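PDB 1SQ1: chorismate synthase from Campylobacter jejuni, which probably catalyses the anti-1,4-elimination of phosphate and a ring hydrogen from 5-enolpyruvylshikimate-3-phosphate to give chorismate, the last step of the chorismate pathway, using reduced FMN as cofactor. Local coordinates for residues 144-148 and 210-215; 150-154 and 167-171; 176-180 and 326-330; 205-211 and 286-292. The contacts are given in a common frame with arbitrary orientation. Residue numbers count along the deposited sequence, not the author numbering.

How the interactions relate
From the N terminus, helix 128-143 ends and the chain enters strand 148-156, where interaction 1 closes a loop of 61 residues onto the far end of strand 205-212. Inside that loop lies interaction 2, a short closure of strand 150-154 against 167-171, the entry to helix 170-175. Interaction 3 starts next at 176-180, with 145 residues between its segments, and ends on helix 325-346; it crosses interaction 1 and encloses interaction 4, the pairing of 205-211 with 286-292. Interactions 1 and 4 also cross, sharing K210 and V211. Together they join three neighbouring strands of one antiparallel sheet to helix 325-346 on one face and the 167-171 segment on the other.

Interaction 1: residues 144-148 and 210-215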
loop_
_atom_site.group_PDB
_atom_site.type_symbol
_atom_site.label_atom_id
_atom_site.label_comp_id
_atom_site.label_asym_id
_atom_site.label_seq_id
_atom_site.Cartn_x
_atom_site.Cartn_y
_atom_site.Cartn_z
ATOM N N GLU A 144 -26.913 -0.984 2.731
ATOM C CA GLU A 144 -27.259 -2.181 1.975
ATOM C C GLU A 144 -27.108 -3.447 2.806
ATOM O O GLU A 144 -27.632 -4.486 2.428
ATOM C CB GLU A 144 -26.399 -2.296 0.716
ATOM C CG GLU A 144 -26.538 -1.113 -0.240
ATOM C CD GLU A 144 -27.891 -1.050 -0.934
ATOM O OE1 GLU A 144 -28.153 -0.043 -1.633
ATOM O OE2 GLU A 144 -28.684 -2.006 -0.796
ATOM N N PHE A 145 -26.399 -3.366 3.931
ATOM C CA PHE A 145 -26.200 -4.527 4.805
ATOM C C PHE A 145 -26.804 -4.249 6.171
ATOM O O PHE A 145 -26.581 -4.988 7.138
ATOM C CB PHE A 145 -24.711 -4.840 4.967
ATOM C CG PHE A 145 -24.075 -5.417 3.736
ATOM C CD1 PHE A 145 -23.688 -6.752 3.701
ATOM C CD2 PHE A 145 -23.870 -4.630 2.607
ATOM C CE1 PHE A 145 -23.113 -7.295 2.563
ATOM C CE2 PHE A 145 -23.299 -5.162 1.466
ATOM C CZ PHE A 145 -22.916 -6.496 1.440
ATOM N N ASP A 146 -27.577 -3.173 6.228
ATOM C CA ASP A 146 -28.237 -2.726 7.448
ATOM C C ASP A 146 -27.311 -2.574 8.626
ATOM O O ASP A 146 -27.589 -3.053 9.731
ATOM C CB ASP A 146 -29.409 -3.636 7.816
ATOM C CG ASP A 146 -30.687 -3.218 7.120
ATOM O OD1 ASP A 146 -31.005 -2.003 7.192
ATOM O OD2 ASP A 146 -31.368 -4.086 6.514
ATOM N N ILE A 147 -26.200 -1.894 8.364
ATOM C CA ILE A 147 -25.203 -1.606 9.377
ATOM C C ILE A 147 -25.411 -0.123 9.667
ATOM O O ILE A 147 -25.340 0.723 8.771
ATOM C CB ILE A 147 -23.777 -1.883 8.852
ATOM C CG1 ILE A 147 -23.623 -3.380 8.575
ATOM C CG2 ILE A 147 -22.747 -1.451 9.883
ATOM C CD1 ILE A 147 -22.265 -3.793 8.031
ATOM N N CYS A 148 -25.700 0.185 10.921
ATOM C CA CYS A 148 -25.950 1.559 11.296
ATOM C C CYS A 148 -24.910 2.069 12.268
ATOM O O CYS A 148 -24.595 1.408 13.258
ATOM C CB CYS A 148 -27.339 1.679 11.909
ATOM S SG CYS A 148 -27.897 3.368 12.079
ATOM N N LYS A 210 -21.870 4.200 18.518
ATOM C CA LYS A 210 -22.472 2.885 18.578
ATOM C C LYS A 210 -22.774 2.400 17.174
ATOM O O LYS A 210 -23.274 3.159 16.342
ATOM C CB LYS A 210 -23.755 2.945 19.408
ATOM C CG LYS A 210 -24.633 1.714 19.311
ATOM C CD LYS A 210 -25.473 1.572 20.561
ATOM C CE LYS A 210 -26.871 1.080 20.254
ATOM N NZ LYS A 210 -27.666 2.148 19.575
ATOM N N VAL A 211 -22.448 1.139 16.900
ATOM C CA VAL A 211 -22.716 0.568 15.590
ATOM C C VAL A 211 -23.565 -0.684 15.772
ATOM O O VAL A 211 -23.167 -1.614 16.480
ATOM C CB VAL A 211 -21.411 0.204 14.859
ATOM C CG1 VAL A 211 -21.715 -0.183 13.427
ATOM C CG2 VAL A 211 -20.447 1.375 14.898
ATOM N N SER A 212 -24.739 -0.692 15.145
ATOM C CA SER A 212 -25.674 -1.815 15.236
ATOM C C SER A 212 -25.774 -2.551 13.906
ATOM O O SER A 212 -25.336 -2.044 12.869
ATOM C CB SER A 212 -27.060 -1.311 15.611
ATOM O OG SER A 212 -27.514 -0.404 14.619
ATOM N N GLY A 213 -26.378 -3.737 13.943
ATOM C CA GLY A 213 -26.526 -4.534 12.741
ATOM C C GLY A 213 -25.163 -4.963 12.255
ATOM O O GLY A 213 -24.897 -5.012 11.056
HETATM N N MSE A 214 -24.283 -5.270 13.197
HETATM C CA MSE A 214 -22.934 -5.677 12.850
HETATM C C MSE A 214 -22.845 -7.090 12.289
HETATM O O MSE A 214 -23.429 -8.021 12.845
HETATM C CB MSE A 214 -22.025 -5.551 14.075
HETATM C CG MSE A 214 -21.468 -4.152 14.291
HETATM SE SE MSE A 214 -20.325 -3.633 12.822
HETATM C CE MSE A 214 -18.980 -5.008 13.038
ATOM N N LEU A 215 -22.114 -7.244 11.184
ATOM C CA LEU A 215 -21.922 -8.558 10.577
ATOM C C LEU A 215 -20.822 -9.228 11.387
ATOM O O LEU A 215 -20.323 -8.634 12.333
ATOM C CB LEU A 215 -21.494 -8.425 9.108
ATOM C CG LEU A 215 -22.429 -7.576 8.242
ATOM C CD1 LEU A 215 -21.899 -7.479 6.824
ATOM C CD2 LEU A 215 -23.813 -8.178 8.263
#
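I147 is the apolar centre of this contact: its CG2 lies 3.9 Å from V211 CG1 and its CD1 3.8 Å from L215 CG, while F145 CD1 meets L215 CD1 at 3.7 Å. The setting is a helix-to-strand connection, in which helix 128-143 ends in a Schellman motif and the chain turns straight into the first residues of antiparallel strand 148-156. D146, with positive phi (52°), is the C-prime residue of that motif, and the turn delivers I147 to the apolar cluster and C148 to the sheet. F145 and L215 also carry the cluster into a subunit interface: both pack on Y359 of a second subunit, whose ring meets that of F145 edge-to-face. V211 and M214, here selenomethionine, reach L340 of helix 325-346. Outward from the side chains, C148 and S212 form an antiparallel hydrogen-bonded pair, with C148 N to S212 O at 3.0 Å and S212 N to C148 O at 2.8 Å. Beyond this pair strand 205-212 ends, and G213 takes positive phi (66°). A CB on G213 would clash with D146 O, so the bare glycine lets the two backbones close in. Among the CA-H...O contacts here, G213 CA lies 3.5 Å from D146 O.

Interaction 2: residues 150-154 and 167-171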
loop_
_atom_site.group_PDB
_atom_site.type_symbol
_atom_site.label_atom_id
_atom_site.label_comp_id
_atom_site.label_asym_id
_atom_site.label_seq_id
_atom_site.Cartn_x
_atom_site.Cartn_y
_atom_site.Cartn_z
ATOM N N GLN A 150 -23.949 5.419 14.600
ATOM C CA GLN A 150 -24.432 6.664 15.183
ATOM C C GLN A 150 -23.578 7.038 16.385
ATOM O O GLN A 150 -23.075 6.160 17.085
ATOM C CB GLN A 150 -25.893 6.508 15.602
ATOM C CG GLN A 150 -26.324 5.054 15.781
ATOM C CD GLN A 150 -27.814 4.906 16.025
ATOM O OE1 GLN A 150 -28.622 5.693 15.518
ATOM N NE2 GLN A 150 -28.189 3.880 16.789
ATOM N N SER A 151 -23.423 8.342 16.616
ATOM C CA SER A 151 -22.613 8.868 17.722
ATOM C C SER A 151 -23.244 10.106 18.353
ATOM O O SER A 151 -24.106 10.757 17.755
ATOM C CB SER A 151 -21.223 9.257 17.217
ATOM O OG SER A 151 -20.606 8.192 16.509
ATOM N N GLY A 152 -22.785 10.433 19.559
ATOM C CA GLY A 152 -23.290 11.596 20.265
ATOM C C GLY A 152 -22.432 11.953 21.463
ATOM O O GLY A 152 -21.646 11.126 21.921
ATOM N N VAL A 153 -22.582 13.175 21.978
ATOM C CA VAL A 153 -21.801 13.634 23.131
ATOM C C VAL A 153 -22.394 13.150 24.454
ATOM O O VAL A 153 -23.569 13.385 24.737
ATOM C CB VAL A 153 -21.745 15.177 23.213
ATOM C CG1 VAL A 153 -20.743 15.598 24.275
ATOM C CG2 VAL A 153 -21.400 15.771 21.869
ATOM N N PHE A 154 -21.581 12.493 25.274
ATOM C CA PHE A 154 -22.078 12.020 26.554
ATOM C C PHE A 154 -21.360 12.659 27.714
ATOM O O PHE A 154 -21.719 12.445 28.872
ATOM C CB PHE A 154 -21.982 10.501 26.659
ATOM C CG PHE A 154 -20.588 9.956 26.817
ATOM C CD1 PHE A 154 -20.116 9.570 28.070
ATOM C CD2 PHE A 154 -19.801 9.678 25.698
ATOM C CE1 PHE A 154 -18.878 8.889 28.203
ATOM C CE2 PHE A 154 -18.570 9.002 25.821
ATOM C CZ PHE A 154 -18.111 8.606 27.076
ATOM N N GLU A 167 -27.861 2.618 27.005
ATOM C CA GLU A 167 -28.903 3.390 27.681
ATOM C C GLU A 167 -28.946 4.850 27.236
ATOM O O GLU A 167 -29.888 5.576 27.548
ATOM C CB GLU A 167 -28.694 3.326 29.189
ATOM C CG GLU A 167 -29.890 3.768 29.988
ATOM C CD GLU A 167 -29.735 3.461 31.461
ATOM O OE1 GLU A 167 -29.455 2.289 31.793
ATOM O OE2 GLU A 167 -29.895 4.387 32.282
ATOM N N PHE A 168 -27.911 5.275 26.520
ATOM C CA PHE A 168 -27.838 6.639 26.022
ATOM C C PHE A 168 -28.956 6.841 25.005
ATOM O O PHE A 168 -29.202 5.977 24.164
ATOM C CB PHE A 168 -26.480 6.902 25.354
ATOM C CG PHE A 168 -25.308 6.872 26.302
ATOM C CD1 PHE A 168 -24.379 5.841 26.250
ATOM C CD2 PHE A 168 -25.121 7.887 27.232
ATOM C CE1 PHE A 168 -23.280 5.829 27.112
ATOM C CE2 PHE A 168 -24.029 7.876 28.092
ATOM C CZ PHE A 168 -23.110 6.849 28.029
ATOM N N ASP A 169 -29.616 7.991 25.071
ATOM C CA ASP A 169 -30.721 8.277 24.172
ATOM C C ASP A 169 -30.296 8.846 22.830
ATOM O O ASP A 169 -30.018 10.037 22.712
ATOM C CB ASP A 169 -31.688 9.250 24.834
ATOM C CG ASP A 169 -33.071 9.184 24.234
ATOM O OD1 ASP A 169 -33.177 9.188 22.985
ATOM O OD2 ASP A 169 -34.050 9.130 25.014
ATOM N N PHE A 170 -30.267 7.997 21.812
ATOM C CA PHE A 170 -29.886 8.439 20.481
ATOM C C PHE A 170 -31.022 9.207 19.830
ATOM O O PHE A 170 -30.801 10.041 18.955
ATOM C CB PHE A 170 -29.495 7.243 19.616
ATOM C CG PHE A 170 -28.055 6.860 19.745
ATOM C CD1 PHE A 170 -27.082 7.546 19.037
ATOM C CD2 PHE A 170 -27.665 5.836 20.597
ATOM C CE1 PHE A 170 -25.745 7.221 19.181
ATOM C CE2 PHE A 170 -26.329 5.502 20.749
ATOM C CZ PHE A 170 -25.368 6.193 20.039
ATOM N N GLU A 171 -32.245 8.912 20.251
ATOM C CA GLU A 171 -33.409 9.601 19.709
ATOM C C GLU A 171 -33.262 11.058 20.130
ATOM O O GLU A 171 -33.384 11.978 19.318
ATOM C CB GLU A 171 -34.679 8.987 20.292
ATOM C CG GLU A 171 -34.877 7.526 19.898
ATOM C CD GLU A 171 -35.624 7.366 18.579
ATOM O OE1 GLU A 171 -36.832 7.702 18.539
ATOM O OE2 GLU A 171 -35.008 6.906 17.587
#
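F170 lays one ring face under the side chain of Q150 and turns its edge to the strand backbone, with F170 CE1 3.5 Å from Q150 C and 3.6 Å from S151 N. G152 follows, its N 4.4 Å from F170 CE1; a CB there would point toward 167-171. Two residues on, F154 takes up F168, F154 CB approaching F168 CE2 to 3.6 Å; the rings meet obliquely, centroids 5.4 Å apart and planes at 51°. The arrangement is a strand of an antiparallel sheet covered on one face by the segment that leads into helix 170-175, where D169 is the N-cap and its OD1 accepts a hydrogen bond from F172 N. No hydrogen bond joins the two segments; the phenylalanine rings make the contact by van der Waals packing. F168 also meets the ring of F208 on the adjacent strand, and F170 rests on K210. S151 points away, and its OG is hydrogen-bonded to T209 OG1 and S333 OG.

Interaction 3: residues 176-180 and 326-330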
loop_
_atom_site.group_PDB
_atom_site.type_symbol
_atom_site.label_atom_id
_atom_site.label_comp_id
_atom_site.label_asym_id
_atom_site.label_seq_id
_atom_site.Cartn_x
_atom_site.Cartn_y
_atom_site.Cartn_z
ATOM N N SER A 176 -31.061 16.898 19.571
ATOM C CA SER A 176 -30.236 17.824 20.348
ATOM C C SER A 176 -29.290 18.663 19.496
ATOM O O SER A 176 -28.714 18.181 18.518
ATOM C CB SER A 176 -29.396 17.071 21.376
ATOM O OG SER A 176 -28.489 17.962 22.011
ATOM N N GLU A 177 -29.114 19.917 19.896
ATOM C CA GLU A 177 -28.232 20.826 19.183
ATOM C C GLU A 177 -26.790 20.435 19.429
ATOM O O GLU A 177 -25.894 20.888 18.724
ATOM C CB GLU A 177 -28.443 22.267 19.653
ATOM C CG GLU A 177 -29.895 22.646 19.877
ATOM C CD GLU A 177 -30.323 22.488 21.333
ATOM O OE1 GLU A 177 -30.097 21.400 21.918
ATOM O OE2 GLU A 177 -30.893 23.458 21.893
ATOM N N ILE A 178 -26.563 19.602 20.440
ATOM C CA ILE A 178 -25.202 19.177 20.752
ATOM C C ILE A 178 -25.027 17.656 20.755
ATOM O O ILE A 178 -23.994 17.137 21.183
ATOM C CB ILE A 178 -24.716 19.777 22.107
ATOM C CG1 ILE A 178 -25.700 19.447 23.225
ATOM C CG2 ILE A 178 -24.571 21.276 21.978
ATOM C CD1 ILE A 178 -25.246 19.926 24.595
ATOM N N PHE A 179 -26.040 16.950 20.263
ATOM C CA PHE A 179 -26.006 15.490 20.176
ATOM C C PHE A 179 -25.933 14.803 21.536
ATOM O O PHE A 179 -25.400 13.699 21.655
ATOM C CB PHE A 179 -24.821 15.042 19.309
ATOM C CG PHE A 179 -24.715 15.780 17.996
ATOM C CD1 PHE A 179 -23.595 16.563 17.710
ATOM C CD2 PHE A 179 -25.746 15.724 17.058
ATOM C CE1 PHE A 179 -23.505 17.280 16.517
ATOM C CE2 PHE A 179 -25.663 16.439 15.861
ATOM C CZ PHE A 179 -24.542 17.218 15.592
ATOM N N CYS A 180 -26.480 15.455 22.555
ATOM C CA CYS A 180 -26.494 14.915 23.910
ATOM C C CYS A 180 -27.132 13.522 23.943
ATOM O O CYS A 180 -28.139 13.290 23.284
ATOM C CB CYS A 180 -27.275 15.865 24.825
ATOM S SG CYS A 180 -27.396 15.341 26.562
ATOM N N VAL A 326 -18.164 18.383 19.892
ATOM C CA VAL A 326 -19.523 18.246 19.399
ATOM C C VAL A 326 -19.440 17.970 17.909
ATOM O O VAL A 326 -19.938 16.949 17.451
ATOM C CB VAL A 326 -20.364 19.517 19.660
ATOM C CG1 VAL A 326 -21.658 19.461 18.862
ATOM C CG2 VAL A 326 -20.691 19.619 21.140
ATOM N N ARG A 327 -18.807 18.872 17.159
ATOM C CA ARG A 327 -18.636 18.697 15.713
ATOM C C ARG A 327 -17.856 17.395 15.517
ATOM O O ARG A 327 -18.106 16.640 14.582
ATOM C CB ARG A 327 -17.846 19.878 15.112
ATOM C CG ARG A 327 -17.640 19.835 13.593
ATOM C CD ARG A 327 -16.761 21.016 13.066
ATOM N NE ARG A 327 -15.362 20.631 12.796
ATOM C CZ ARG A 327 -14.449 21.405 12.188
ATOM N NH1 ARG A 327 -14.767 22.630 11.776
ATOM N NH2 ARG A 327 -13.211 20.953 11.977
ATOM N N GLY A 328 -16.934 17.127 16.432
ATOM C CA GLY A 328 -16.124 15.928 16.338
ATOM C C GLY A 328 -16.903 14.633 16.378
ATOM O O GLY A 328 -16.461 13.625 15.828
ATOM N N SER A 329 -18.053 14.638 17.040
ATOM C CA SER A 329 -18.853 13.425 17.120
ATOM C C SER A 329 -19.342 13.089 15.717
ATOM O O SER A 329 -19.402 11.916 15.342
ATOM C CB SER A 329 -20.054 13.622 18.034
ATOM O OG SER A 329 -21.058 14.380 17.381
ATOM N N VAL A 330 -19.685 14.119 14.940
ATOM C CA VAL A 330 -20.156 13.909 13.568
ATOM C C VAL A 330 -19.053 13.290 12.702
ATOM O O VAL A 330 -19.325 12.481 11.814
ATOM C CB VAL A 330 -20.612 15.241 12.896
ATOM C CG1 VAL A 330 -21.207 14.950 11.525
ATOM C CG2 VAL A 330 -21.619 15.965 13.765
#
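F179 adopts an m rotamer (chi1 -48°) on a backbone with positive phi (64°), and this sends its ring onto helix 325-346. There F179 CD1 lies 3.7 Å from V326 CG1 and 3.4 Å from S329 OG, while F179 CE1 is 3.6 Å from V330 CG2. V326 and V330, both in the t rotamer, supply the methyls one helical turn apart that receive the ring. S329, in the p rotamer, folds its hydroxyl back onto its own helix, donating to V326 O at 2.8 Å. The loop 176-180, between helices 170-175 and 186-198, begins with an ST turn: S176 OG accepts from I178 N at 3.0 Å and, weakly, from C180 N at 3.3 Å. I178 is p; its CB is 4.1 Å from V326 CG2, but the end of the side chain leads away and packs on F189 of helix 186-198. E177 points outward to a salt bridge with K190. V330 is also near R46, the predicted NADP(+)-binding residue, their side chains about 4 Å apart.

Interaction 4: residues 205-211 and 286-292; sequences AAVFTKV and LILKTYF
Eight backbone hydrogen bonds join 205-211 to 286-292, two adjacent inner strands of an antiparallel sheet, flanked by 148-156 and 240-245; both segments are extended, phi -162° to -95° and psi 97° to 154°. Each hydrogen-bonded pair donates both ways: A205 N to F292 O 2.9 Å and F292 N to A205 O 2.7 Å; V207 N to T290 O 2.7 Å and T290 N to V207 O 2.9 Å; T209 N to L288 O 2.8 Å and L288 N to T209 O 3.0 Å; V211 N to L286 O 3.1 Å and L286 N to V211 O 2.8 Å. Between them lie the non-hydrogen-bonded pairs A206-Y291, F208-K289 and K210-I287, CA-CA 4.4, 4.7 and 5.3 Å. The axes approach to 4.6 Å, directions 159° apart. A205, V207, T209, V211, L286 (chi1 -123°, between wells), L288, T290 and F292 (m) share one face, where V207, T209, V211 and L288 pack on helix 325-346 and F292 lies beside A239, a predicted FMN-binding residue. The other face carries A206, F208 (t), K210, I287 (m), K289 (m) and Y291 (m); K289 NZ forms a salt bridge with E165 and Y291 OH a hydrogen bond with E244. Apolar contacts follow: V211 CB to L286 CB 3.4 Å, V207 CG2 to F292 CE1 3.6 Å, F208 CE1 to I287 CG2 3.6 Å, and A206 CB against Y291 CD1 at 3.4 Å.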
loop_
_atom_site.group_PDB
_atom_site.type_symbol
_atom_site.label_atom_id
_atom_site.label_comp_id
_atom_site.label_asym_id
_atom_site.label_seq_id
_atom_site.Cartn_x
_atom_site.Cartn_y
_atom_site.Cartn_z
ATOM N N ALA A 205 -14.523 17.077 25.550
ATOM C CA ALA A 205 -15.782 16.329 25.444
ATOM C C ALA A 205 -15.550 14.834 25.193
ATOM O O ALA A 205 -14.522 14.448 24.644
ATOM C CB ALA A 205 -16.646 16.915 24.333
ATOM N N ALA A 206 -16.506 14.004 25.607
ATOM C CA ALA A 206 -16.424 12.555 25.424
ATOM C C ALA A 206 -17.505 12.063 24.446
ATOM O O ALA A 206 -18.706 12.191 24.714
ATOM C CB ALA A 206 -16.573 11.859 26.760
ATOM N N VAL A 207 -17.078 11.503 23.315
ATOM C CA VAL A 207 -18.015 11.018 22.313
ATOM C C VAL A 207 -18.273 9.525 22.374
ATOM O O VAL A 207 -17.380 8.741 22.711
ATOM C CB VAL A 207 -17.542 11.367 20.907
ATOM C CG1 VAL A 207 -18.388 10.645 19.885
ATOM C CG2 VAL A 207 -17.635 12.867 20.704
ATOM N N PHE A 208 -19.508 9.145 22.048
ATOM C CA PHE A 208 -19.922 7.744 22.045
ATOM C C PHE A 208 -20.419 7.310 20.666
ATOM O O PHE A 208 -21.400 7.846 20.152
ATOM C CB PHE A 208 -21.041 7.516 23.059
ATOM C CG PHE A 208 -21.533 6.097 23.105
ATOM C CD1 PHE A 208 -20.699 5.070 23.535
ATOM C CD2 PHE A 208 -22.831 5.783 22.711
ATOM C CE1 PHE A 208 -21.152 3.747 23.575
ATOM C CE2 PHE A 208 -23.289 4.463 22.748
ATOM C CZ PHE A 208 -22.450 3.445 23.180
ATOM N N THR A 209 -19.741 6.339 20.067
ATOM C CA THR A 209 -20.139 5.844 18.756
ATOM C C THR A 209 -20.613 4.411 18.872
ATOM O O THR A 209 -19.863 3.522 19.272
ATOM C CB THR A 209 -18.994 5.858 17.752
ATOM O OG1 THR A 209 -18.445 7.180 17.647
ATOM C CG2 THR A 209 -19.513 5.417 16.404
ATOM N N LYS A 210 -21.870 4.200 18.518
ATOM C CA LYS A 210 -22.472 2.885 18.578
ATOM C C LYS A 210 -22.774 2.400 17.174
ATOM O O LYS A 210 -23.274 3.159 16.342
ATOM C CB LYS A 210 -23.755 2.945 19.408
ATOM C CG LYS A 210 -24.633 1.714 19.311
ATOM C CD LYS A 210 -25.473 1.572 20.561
ATOM C CE LYS A 210 -26.871 1.080 20.254
ATOM N NZ LYS A 210 -27.666 2.148 19.575
ATOM N N VAL A 211 -22.448 1.139 16.900
ATOM C CA VAL A 211 -22.716 0.568 15.590
ATOM C C VAL A 211 -23.565 -0.684 15.772
ATOM O O VAL A 211 -23.167 -1.614 16.480
ATOM C CB VAL A 211 -21.411 0.204 14.859
ATOM C CG1 VAL A 211 -21.715 -0.183 13.427
ATOM C CG2 VAL A 211 -20.447 1.375 14.898
ATOM N N LEU A 286 -21.233 -2.260 18.344
ATOM C CA LEU A 286 -19.891 -1.723 18.490
ATOM C C LEU A 286 -19.918 -0.604 19.521
ATOM O O LEU A 286 -20.677 0.355 19.378
ATOM C CB LEU A 286 -19.391 -1.203 17.136
ATOM C CG LEU A 286 -18.088 -1.731 16.511
ATOM C CD1 LEU A 286 -17.885 -3.230 16.747
ATOM C CD2 LEU A 286 -18.126 -1.419 15.034
ATOM N N ILE A 287 -19.105 -0.740 20.566
ATOM C CA ILE A 287 -19.028 0.268 21.624
ATOM C C ILE A 287 -17.692 0.989 21.546
ATOM O O ILE A 287 -16.689 0.508 22.062
ATOM C CB ILE A 287 -19.145 -0.360 23.028
ATOM C CG1 ILE A 287 -20.339 -1.319 23.080
ATOM C CG2 ILE A 287 -19.333 0.733 24.070
ATOM C CD1 ILE A 287 -21.650 -0.648 22.782
ATOM N N LEU A 288 -17.694 2.150 20.906
ATOM C CA LEU A 288 -16.481 2.935 20.721
ATOM C C LEU A 288 -16.591 4.279 21.406
ATOM O O LEU A 288 -17.589 4.966 21.254
ATOM C CB LEU A 288 -16.239 3.180 19.230
ATOM C CG LEU A 288 -16.364 1.964 18.331
ATOM C CD1 LEU A 288 -16.000 2.339 16.910
ATOM C CD2 LEU A 288 -15.471 0.868 18.864
ATOM N N LYS A 289 -15.569 4.666 22.153
ATOM C CA LYS A 289 -15.618 5.957 22.809
ATOM C C LYS A 289 -14.403 6.785 22.432
ATOM O O LYS A 289 -13.269 6.320 22.559
ATOM C CB LYS A 289 -15.695 5.784 24.325
ATOM C CG LYS A 289 -16.781 4.844 24.809
ATOM C CD LYS A 289 -16.880 4.936 26.308
ATOM C CE LYS A 289 -17.695 3.805 26.912
ATOM N NZ LYS A 289 -16.982 2.489 26.786
ATOM N N THR A 290 -14.653 8.006 21.958
ATOM C CA THR A 290 -13.602 8.941 21.545
ATOM C C THR A 290 -13.609 10.192 22.427
ATOM O O THR A 290 -14.595 10.938 22.466
ATOM C CB THR A 290 -13.804 9.409 20.102
ATOM O OG1 THR A 290 -13.880 8.273 19.245
ATOM C CG2 THR A 290 -12.649 10.271 19.661
ATOM N N TYR A 291 -12.495 10.437 23.108
ATOM C CA TYR A 291 -12.368 11.589 23.986
ATOM C C TYR A 291 -11.636 12.764 23.365
ATOM O O TYR A 291 -10.462 12.679 23.024
ATOM C CB TYR A 291 -11.664 11.159 25.259
ATOM C CG TYR A 291 -12.417 10.069 25.959
ATOM C CD1 TYR A 291 -13.495 10.363 26.786
ATOM C CD2 TYR A 291 -12.098 8.739 25.741
ATOM C CE1 TYR A 291 -14.238 9.353 27.376
ATOM C CE2 TYR A 291 -12.836 7.722 26.324
ATOM C CZ TYR A 291 -13.902 8.037 27.136
ATOM O OH TYR A 291 -14.645 7.028 27.686
ATOM N N PHE A 292 -12.348 13.870 23.242
ATOM C CA PHE A 292 -11.791 15.073 22.670
ATOM C C PHE A 292 -11.261 16.042 23.727
ATOM O O PHE A 292 -11.874 16.244 24.784
ATOM C CB PHE A 292 -12.847 15.788 21.836
ATOM C CG PHE A 292 -13.199 15.083 20.556
ATOM C CD1 PHE A 292 -13.941 13.905 20.570
ATOM C CD2 PHE A 292 -12.836 15.634 19.334
ATOM C CE1 PHE A 292 -14.310 13.287 19.393
ATOM C CE2 PHE A 292 -13.201 15.022 18.148
ATOM C CZ PHE A 292 -13.945 13.848 18.174
#